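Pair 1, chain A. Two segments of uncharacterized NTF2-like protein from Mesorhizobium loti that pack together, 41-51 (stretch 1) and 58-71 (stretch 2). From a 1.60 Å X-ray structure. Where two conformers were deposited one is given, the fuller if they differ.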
# COMPACT_ATOMS: atom_id res chain seq x y z
N LEU A 41 9.01 -13.26 14.86
CA LEU A 41 7.87 -12.51 14.31
C LEU A 41 7.35 -13.08 12.99
O LEU A 41 6.32 -12.61 12.51
CB LEU A 41 8.27 -11.05 14.05
CG LEU A 41 8.70 -10.22 15.24
CD1 LEU A 41 9.13 -8.85 14.73
CD2 LEU A 41 7.55 -10.11 16.22
N ILE A 42 8.08 -14.04 12.37
CA ILE A 42 7.86 -14.47 10.99
C ILE A 42 7.37 -15.90 10.96
O ILE A 42 7.98 -16.77 11.59
CB ILE A 42 9.18 -14.31 10.19
CG1 ILE A 42 9.53 -12.83 10.20
CG2 ILE A 42 9.09 -14.86 8.72
CD1 ILE A 42 10.89 -12.46 9.62
N ALA A 43 6.27 -16.13 10.27
CA ALA A 43 5.72 -17.46 10.07
C ALA A 43 6.64 -18.35 9.23
O ALA A 43 7.43 -17.87 8.40
CB ALA A 43 4.35 -17.37 9.40
N GLU A 44 6.55 -19.67 9.46
CA GLU A 44 7.36 -20.62 8.72
C GLU A 44 7.19 -20.42 7.24
O GLU A 44 8.17 -20.50 6.48
CB GLU A 44 6.96 -22.06 9.07
CG GLU A 44 7.87 -23.08 8.46
CD GLU A 44 7.42 -24.52 8.80
OE1 GLU A 44 6.59 -25.09 8.07
OE2 GLU A 44 7.93 -25.07 9.79
N GLU A 45 5.96 -20.15 6.83
CA GLU A 45 5.60 -20.06 5.42
C GLU A 45 5.55 -18.61 4.91
O GLU A 45 5.10 -18.39 3.77
CB GLU A 45 4.25 -20.74 5.15
CG GLU A 45 3.03 -19.96 5.64
CD GLU A 45 2.63 -20.22 7.14
OE1 GLU A 45 3.49 -20.57 8.02
OE2 GLU A 45 1.41 -20.06 7.43
N CYS A 46 6.06 -17.66 5.69
CA CYS A 46 6.00 -16.21 5.32
C CYS A 46 6.47 -15.96 3.87
O CYS A 46 7.44 -16.56 3.45
CB CYS A 46 6.83 -15.40 6.24
SG CYS A 46 6.58 -13.60 6.10
N VAL A 47 5.78 -15.07 3.15
CA VAL A 47 6.18 -14.66 1.82
C VAL A 47 6.36 -13.13 1.81
O VAL A 47 5.49 -12.40 2.28
CB VAL A 47 5.12 -15.04 0.79
CG1 VAL A 47 5.41 -14.47 -0.62
CG2 VAL A 47 5.03 -16.57 0.71
N ILE A 48 7.46 -12.67 1.23
CA ILE A 48 7.66 -11.26 0.92
C ILE A 48 7.53 -11.12 -0.62
O ILE A 48 8.14 -11.88 -1.39
CB ILE A 48 9.05 -10.80 1.36
CG1 ILE A 48 9.15 -10.82 2.87
CG2 ILE A 48 9.36 -9.37 0.80
CD1 ILE A 48 10.62 -10.62 3.35
N GLU A 49 6.76 -10.12 -1.05
CA GLU A 49 6.72 -9.70 -2.46
C GLU A 49 7.47 -8.39 -2.42
O GLU A 49 6.96 -7.38 -1.96
CB GLU A 49 5.32 -9.59 -2.98
CG GLU A 49 4.61 -10.94 -3.00
CD GLU A 49 3.26 -10.93 -3.66
OE1 GLU A 49 2.75 -9.86 -4.05
OE2 GLU A 49 2.68 -12.06 -3.76
N ASN A 50 8.74 -8.41 -2.81
CA ASN A 50 9.58 -7.22 -2.64
C ASN A 50 9.23 -6.13 -3.67
O ASN A 50 8.57 -6.36 -4.68
CB ASN A 50 11.08 -7.57 -2.68
CG ASN A 50 12.01 -6.54 -1.94
OD1 ASN A 50 11.58 -5.62 -1.21
ND2 ASN A 50 13.32 -6.73 -2.14
N THR A 51 9.79 -4.97 -3.41
CA THR A 51 9.49 -3.72 -4.13
C THR A 51 9.95 -3.70 -5.55
O THR A 51 9.42 -2.94 -6.36
CB THR A 51 10.14 -2.53 -3.44
OG1 THR A 51 11.57 -2.77 -3.34
CG2 THR A 51 9.59 -2.24 -2.04
N ALA A 58 10.29 -9.30 -6.90
CA ALA A 58 10.79 -10.62 -6.57
C ALA A 58 9.88 -11.18 -5.51
O ALA A 58 8.98 -10.47 -5.01
CB ALA A 58 12.23 -10.52 -6.07
N ARG A 59 10.05 -12.46 -5.21
CA ARG A 59 9.33 -13.14 -4.17
C ARG A 59 10.33 -13.87 -3.31
O ARG A 59 11.29 -14.42 -3.83
CB ARG A 59 8.32 -14.11 -4.81
CG ARG A 59 7.36 -14.75 -3.90
CD ARG A 59 6.41 -15.64 -4.70
NE ARG A 59 5.35 -16.25 -3.88
CZ ARG A 59 5.46 -17.40 -3.24
NH1 ARG A 59 6.57 -18.13 -3.35
NH2 ARG A 59 4.44 -17.84 -2.53
N HIS A 60 10.11 -13.85 -2.00
CA HIS A 60 10.99 -14.56 -1.03
C HIS A 60 10.02 -15.38 -0.23
O HIS A 60 9.02 -14.86 0.27
CB HIS A 60 11.79 -13.59 -0.16
CG HIS A 60 12.62 -12.65 -0.95
ND1 HIS A 60 13.96 -12.85 -1.19
CD2 HIS A 60 12.27 -11.55 -1.64
CE1 HIS A 60 14.40 -11.90 -1.98
NE2 HIS A 60 13.40 -11.11 -2.28
N ALA A 61 10.32 -16.65 -0.04
CA ALA A 61 9.39 -17.55 0.64
C ALA A 61 10.06 -18.35 1.72
O ALA A 61 11.13 -18.94 1.52
CB ALA A 61 8.76 -18.50 -0.37
N GLY A 62 9.37 -18.48 2.84
CA GLY A 62 9.87 -19.22 3.98
C GLY A 62 10.57 -18.32 4.97
O GLY A 62 11.19 -17.32 4.60
N ARG A 63 10.52 -18.70 6.22
CA ARG A 63 11.11 -17.89 7.27
C ARG A 63 12.59 -17.55 7.01
O ARG A 63 13.01 -16.42 7.20
CB ARG A 63 10.98 -18.57 8.64
CG ARG A 63 11.64 -17.75 9.76
CD ARG A 63 11.57 -18.46 11.10
NE ARG A 63 10.23 -18.60 11.59
CZ ARG A 63 9.57 -19.75 11.78
NH1 ARG A 63 10.12 -20.95 11.64
NH2 ARG A 63 8.33 -19.68 12.20
N GLN A 64 13.37 -18.53 6.55
CA GLN A 64 14.79 -18.30 6.37
C GLN A 64 15.07 -17.17 5.38
O GLN A 64 15.88 -16.25 5.64
CB GLN A 64 15.46 -19.59 5.93
CG GLN A 64 16.94 -19.48 5.74
CD GLN A 64 17.54 -20.77 5.23
OE1 GLN A 64 17.25 -21.22 4.09
NE2 GLN A 64 18.40 -21.36 6.01
N ALA A 65 14.45 -17.27 4.20
CA ALA A 65 14.61 -16.27 3.13
C ALA A 65 14.16 -14.88 3.61
O ALA A 65 14.77 -13.87 3.27
CB ALA A 65 13.83 -16.68 1.89
N CYS A 66 13.04 -14.86 4.34
CA CYS A 66 12.47 -13.58 4.79
C CYS A 66 13.38 -12.97 5.85
O CYS A 66 13.69 -11.79 5.77
CB CYS A 66 11.07 -13.76 5.31
SG CYS A 66 9.92 -14.25 4.00
N VAL A 67 13.83 -13.75 6.82
CA VAL A 67 14.84 -13.27 7.81
C VAL A 67 16.11 -12.78 7.12
O VAL A 67 16.61 -11.69 7.44
CB VAL A 67 15.20 -14.34 8.90
CG1 VAL A 67 16.43 -13.84 9.73
CG2 VAL A 67 13.92 -14.63 9.80
N GLN A 68 16.61 -13.53 6.14
CA GLN A 68 17.86 -13.14 5.51
C GLN A 68 17.70 -11.78 4.82
O GLN A 68 18.60 -10.93 4.93
CB GLN A 68 18.32 -14.17 4.51
CG GLN A 68 19.69 -13.92 3.91
CD GLN A 68 20.17 -15.15 3.11
OE1 GLN A 68 20.08 -16.30 3.58
NE2 GLN A 68 20.66 -14.90 1.90
N LEU A 69 16.60 -11.58 4.10
CA LEU A 69 16.40 -10.36 3.34
C LEU A 69 16.24 -9.18 4.28
O LEU A 69 16.93 -8.18 4.16
CB LEU A 69 15.21 -10.45 2.41
CG LEU A 69 14.84 -9.16 1.59
CD1 LEU A 69 15.88 -8.86 0.60
CD2 LEU A 69 13.49 -9.28 0.93
N TRP A 70 15.33 -9.29 5.22
CA TRP A 70 15.12 -8.19 6.14
C TRP A 70 16.36 -7.87 7.01
O TRP A 70 16.61 -6.71 7.33
CB TRP A 70 13.91 -8.46 6.98
CG TRP A 70 12.63 -8.11 6.29
CD1 TRP A 70 12.40 -7.04 5.47
CD2 TRP A 70 11.37 -8.79 6.42
NE1 TRP A 70 11.06 -7.00 5.10
CE2 TRP A 70 10.42 -8.04 5.71
CE3 TRP A 70 10.95 -9.93 7.12
CZ2 TRP A 70 9.10 -8.43 5.63
CZ3 TRP A 70 9.66 -10.31 7.03
CH2 TRP A 70 8.73 -9.56 6.27
N SER A 71 17.11 -8.90 7.41
CA SER A 71 18.34 -8.70 8.20
C SER A 71 19.38 -7.89 7.44
O SER A 71 20.07 -7.02 7.99
CB SER A 71 18.93 -10.06 8.61
OG SER A 71 18.04 -10.76 9.46
O HOH W 1 3.12 -14.52 -3.43

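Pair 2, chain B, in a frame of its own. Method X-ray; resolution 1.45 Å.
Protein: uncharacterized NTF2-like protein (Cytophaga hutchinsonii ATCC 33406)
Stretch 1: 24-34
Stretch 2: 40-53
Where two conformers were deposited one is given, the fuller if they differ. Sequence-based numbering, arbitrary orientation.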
# COMPACT_ATOMS: atom_id res chain seq x y z
N CYS B 24 -0.11 -8.29 21.05
CA CYS B 24 -1.27 -8.28 20.18
C CYS B 24 -1.09 -9.19 18.97
O CYS B 24 -2.00 -9.28 18.17
CB CYS B 24 -1.49 -6.86 19.64
SG CYS B 24 -1.58 -5.63 20.97
N PHE B 25 0.06 -9.84 18.81
CA PHE B 25 0.26 -10.72 17.67
C PHE B 25 -0.57 -11.96 17.79
O PHE B 25 -0.58 -12.62 18.85
CB PHE B 25 1.71 -11.17 17.55
CG PHE B 25 2.71 -10.11 17.04
CD1 PHE B 25 2.37 -8.77 16.85
CD2 PHE B 25 4.02 -10.49 16.81
CE1 PHE B 25 3.33 -7.85 16.35
CE2 PHE B 25 4.98 -9.59 16.35
CZ PHE B 25 4.62 -8.28 16.11
N ASN B 26 -1.23 -12.35 16.70
CA ASN B 26 -1.85 -13.68 16.66
C ASN B 26 -0.76 -14.76 16.73
O ASN B 26 0.33 -14.60 16.20
CB ASN B 26 -2.69 -13.79 15.40
CG ASN B 26 -3.63 -14.98 15.40
OD1 ASN B 26 -3.24 -16.09 15.04
ND2 ASN B 26 -4.86 -14.74 15.83
N ASP B 27 -1.09 -15.91 17.30
CA ASP B 27 -0.15 -17.04 17.36
C ASP B 27 0.42 -17.37 15.97
O ASP B 27 1.58 -17.76 15.89
CB ASP B 27 -0.83 -18.28 17.96
CG ASP B 27 -1.01 -18.16 19.45
OD1 ASP B 27 -0.03 -17.78 20.13
OD2 ASP B 27 -2.13 -18.41 19.92
N ILE B 28 -0.37 -17.23 14.92
CA ILE B 28 0.10 -17.56 13.56
C ILE B 28 0.20 -16.33 12.67
O ILE B 28 0.03 -16.42 11.47
CB ILE B 28 -0.70 -18.72 12.92
CG1 ILE B 28 -2.18 -18.36 12.81
CG2 ILE B 28 -0.50 -20.01 13.76
CD1 ILE B 28 -2.99 -19.37 11.92
N ILE B 29 0.48 -15.20 13.27
CA ILE B 29 0.74 -13.97 12.53
C ILE B 29 1.69 -14.19 11.38
O ILE B 29 2.65 -14.92 11.49
CB ILE B 29 1.26 -12.87 13.47
CG1 ILE B 29 1.47 -11.51 12.72
CG2 ILE B 29 2.59 -13.27 14.17
CD1 ILE B 29 1.73 -10.31 13.67
N GLU B 30 1.44 -13.51 10.25
CA GLU B 30 2.41 -13.49 9.17
C GLU B 30 2.73 -12.02 8.85
O GLU B 30 1.83 -11.19 8.83
CB GLU B 30 1.85 -14.15 7.91
CG GLU B 30 1.53 -15.58 8.16
CD GLU B 30 1.17 -16.37 6.89
OE1 GLU B 30 1.26 -15.80 5.77
OE2 GLU B 30 0.76 -17.54 7.08
N TRP B 31 4.00 -11.74 8.61
CA TRP B 31 4.46 -10.45 8.09
C TRP B 31 5.03 -10.68 6.72
O TRP B 31 6.08 -11.28 6.57
CB TRP B 31 5.48 -9.80 9.00
CG TRP B 31 5.84 -8.35 8.63
CD1 TRP B 31 5.19 -7.56 7.77
CD2 TRP B 31 6.87 -7.53 9.22
NE1 TRP B 31 5.76 -6.32 7.74
CE2 TRP B 31 6.80 -6.26 8.63
CE3 TRP B 31 7.83 -7.75 10.20
CZ2 TRP B 31 7.68 -5.22 8.97
CZ3 TRP B 31 8.73 -6.72 10.52
CH2 TRP B 31 8.63 -5.47 9.93
N ASN B 32 4.31 -10.21 5.69
CA ASN B 32 4.68 -10.28 4.29
C ASN B 32 5.34 -8.94 3.92
O ASN B 32 4.65 -7.95 3.72
CB ASN B 32 3.46 -10.55 3.43
CG ASN B 32 3.80 -10.65 1.96
OD1 ASN B 32 4.95 -10.54 1.58
ND2 ASN B 32 2.79 -10.84 1.15
N ILE B 33 6.66 -8.92 3.83
CA ILE B 33 7.42 -7.75 3.41
C ILE B 33 7.59 -7.93 1.89
O ILE B 33 8.40 -8.73 1.42
CB ILE B 33 8.75 -7.60 4.13
CG1 ILE B 33 8.48 -7.52 5.65
CG2 ILE B 33 9.48 -6.31 3.61
CD1 ILE B 33 9.79 -7.50 6.51
N ILE B 34 6.74 -7.23 1.12
CA ILE B 34 6.63 -7.40 -0.31
C ILE B 34 7.98 -7.23 -1.01
O ILE B 34 8.71 -6.28 -0.79
CB ILE B 34 5.62 -6.35 -0.88
CG1 ILE B 34 4.20 -6.58 -0.33
CG2 ILE B 34 5.61 -6.36 -2.41
CD1 ILE B 34 3.48 -7.79 -0.85
N LYS B 40 6.68 -15.98 9.45
CA LYS B 40 5.48 -16.67 9.90
C LYS B 40 5.59 -17.19 11.34
O LYS B 40 6.56 -17.87 11.70
CB LYS B 40 5.24 -17.93 9.06
CG LYS B 40 5.17 -17.72 7.64
CD LYS B 40 4.84 -19.06 6.94
CE LYS B 40 3.48 -19.53 7.21
NZ LYS B 40 3.05 -20.51 6.13
N GLY B 41 4.52 -16.98 12.10
CA GLY B 41 4.42 -17.43 13.45
C GLY B 41 4.89 -16.40 14.46
O GLY B 41 5.80 -15.64 14.19
N LYS B 42 4.25 -16.41 15.63
CA LYS B 42 4.50 -15.40 16.63
C LYS B 42 5.98 -15.29 16.92
O LYS B 42 6.56 -14.23 16.74
CB LYS B 42 3.68 -15.68 17.88
CG LYS B 42 3.75 -14.61 18.93
CD LYS B 42 2.71 -14.87 20.00
CE LYS B 42 2.75 -13.84 21.08
NZ LYS B 42 1.91 -14.21 22.23
N ALA B 43 6.62 -16.40 17.30
CA ALA B 43 8.03 -16.39 17.72
C ALA B 43 8.94 -15.88 16.63
O ALA B 43 9.76 -15.00 16.88
CB ALA B 43 8.51 -17.78 18.19
N ASP B 44 8.75 -16.34 15.40
CA ASP B 44 9.61 -15.90 14.30
C ASP B 44 9.38 -14.43 13.98
O ASP B 44 10.35 -13.71 13.70
CB ASP B 44 9.31 -16.69 13.03
CG ASP B 44 9.87 -18.09 13.03
OD1 ASP B 44 10.54 -18.47 14.02
OD2 ASP B 44 9.66 -18.83 12.02
N VAL B 45 8.14 -13.92 14.04
CA VAL B 45 7.91 -12.50 13.74
C VAL B 45 8.50 -11.63 14.87
O VAL B 45 9.12 -10.60 14.59
CB VAL B 45 6.43 -12.17 13.43
CG1 VAL B 45 6.23 -10.69 13.21
CG2 VAL B 45 5.93 -13.00 12.21
N ILE B 46 8.34 -12.02 16.12
CA ILE B 46 8.93 -11.26 17.21
C ILE B 46 10.44 -11.26 17.09
O ILE B 46 11.08 -10.20 17.26
CB ILE B 46 8.44 -11.78 18.59
CG1 ILE B 46 6.97 -11.40 18.76
CG2 ILE B 46 9.29 -11.18 19.73
CD1 ILE B 46 6.34 -12.02 20.00
N ASP B 47 11.04 -12.38 16.76
CA ASP B 47 12.51 -12.45 16.67
C ASP B 47 12.99 -11.55 15.53
O ASP B 47 14.01 -10.87 15.65
CB ASP B 47 13.01 -13.90 16.45
CG ASP B 47 12.92 -14.77 17.70
OD1 ASP B 47 12.86 -14.25 18.85
OD2 ASP B 47 13.04 -16.02 17.53
N PHE B 48 12.26 -11.56 14.43
CA PHE B 48 12.62 -10.74 13.26
C PHE B 48 12.48 -9.27 13.59
O PHE B 48 13.39 -8.47 13.31
CB PHE B 48 11.70 -11.10 12.10
CG PHE B 48 12.08 -10.48 10.77
CD1 PHE B 48 12.94 -11.14 9.91
CD2 PHE B 48 11.50 -9.30 10.40
CE1 PHE B 48 13.25 -10.56 8.68
CE2 PHE B 48 11.81 -8.74 9.19
CZ PHE B 48 12.67 -9.39 8.34
N CYS B 49 11.39 -8.88 14.23
CA CYS B 49 11.23 -7.52 14.68
C CYS B 49 12.33 -7.13 15.63
O CYS B 49 12.82 -5.97 15.56
CB CYS B 49 9.86 -7.37 15.37
SG CYS B 49 8.45 -7.40 14.27
N ASN B 50 12.70 -7.96 16.59
CA ASN B 50 13.77 -7.63 17.53
C ASN B 50 15.11 -7.43 16.83
O ASN B 50 15.91 -6.58 17.27
CB ASN B 50 13.87 -8.66 18.68
CG ASN B 50 12.79 -8.42 19.75
OD1 ASN B 50 12.34 -7.30 19.94
ND2 ASN B 50 12.46 -9.45 20.50
N LYS B 51 15.41 -8.25 15.83
CA LYS B 51 16.66 -8.09 15.06
C LYS B 51 16.69 -6.71 14.39
O LYS B 51 17.72 -6.02 14.37
CB LYS B 51 16.77 -9.23 14.06
CG LYS B 51 17.92 -9.22 13.09
CD LYS B 51 18.03 -10.58 12.37
CE LYS B 51 18.84 -10.52 11.09
NZ LYS B 51 19.96 -9.52 11.17
N MSE B 52 15.52 -6.27 13.90
CA MSE B 52 15.30 -4.97 13.14
C MSE B 52 15.22 -3.72 14.03
O MSE B 52 15.48 -2.61 13.56
CB MSE B 52 14.00 -5.03 12.26
CG MSE B 52 13.77 -3.83 11.23
SE MSE B 52 12.26 -3.98 10.13
CE MSE B 52 12.80 -5.53 9.16
N LEU B 53 14.86 -3.89 15.30
CA LEU B 53 14.57 -2.81 16.22
C LEU B 53 15.67 -1.75 16.32
O LEU B 53 15.35 -0.55 16.26
CB LEU B 53 14.20 -3.36 17.60
CG LEU B 53 13.61 -2.38 18.60
CD1 LEU B 53 12.35 -1.67 18.11
CD2 LEU B 53 13.36 -3.11 19.92
O HOH W 2 -0.23 -15.78 21.72
O HOH W 3 0.62 -19.44 5.27

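Both pairs set a strand, a tight corner and a helix in the same arrangement, and 14 central residues superpose to 0.4 Å. A type I turn, Ala43(A) to Cys46(A) in pair 1 and Asn26(B) to Ile29(B) in pair 2, swings the chain into a strand that runs at 46° or 44° to the helix, with axes 7.7 or 7.9 Å apart. The helix is fixed at its start by two backbone hydrogen bonds. Gly62(A) N donates to Cys46(A) O and Gly41(B) N to Ile29(B) O, each at 2.8 Å; one residue on, Arg63(A) N reaches Glu44(A) O and Lys42(B) N reaches Asp27(B) O, each at 3.0 Å. The glycine before the helix is the firmest sequence rule: at phi near 90° and psi near 150°, a CB would jam against the preceding carbonyl oxygen.

The long basic residue after the glycine solves its problem differently in each pair. Arg63(A) turns its guanidinium back to the corner, where NE and NH2 both donate to Ile42(A) O, at 2.9 and 3.0 Å. Lys42(B) extends with every chi near t and meets Asp27(B) through a water, which lies 2.7 Å from Lys42(B) NZ and 2.6 Å from Asp27(B) OD1.

Beneath the corner, bulk is traded across the interface. In pair 1 the large ring sits on the helix: Trp70(A) offers a face to Ile48(A), whose CD1 lies 3.4 Å from the centroid of the six-membered ring, almost on its normal. The matching positions reverse the sizes. Trp31(B) replaces Ile48(A) on the strand and Cys49(B) replaces Trp70(A) on the helix, with Trp31(B) CZ3 3.8 Å from Cys49(B) SG. Trp31(B) CZ3 also lies 3.8 Å from Phe48(B) CD2, at the position of Leu69(A). Before the corner, Ile42(A) CD1 meets Val67(A) CG2 at 3.7 Å, while the equivalent Phe25(B) CE2 meets Ile46(B) CG1 at 3.6 Å. Cys46(A) against Cys66(A) becomes Ile29(B) against Val45(B), whose CG2 atoms are 3.9 Å apart.

On the sheet face away from this packing, Val47(A) CG2 lies 4.3 Å from Ala61(A) CB; the matching Glu30(B) and Lys40(B) instead form a long salt bridge, OE2 to NZ 3.9 Å, also linked by a water. The design lesson is to hold the turn, the glycine and its backbone bonds constant, and to let large and small side chains exchange sides.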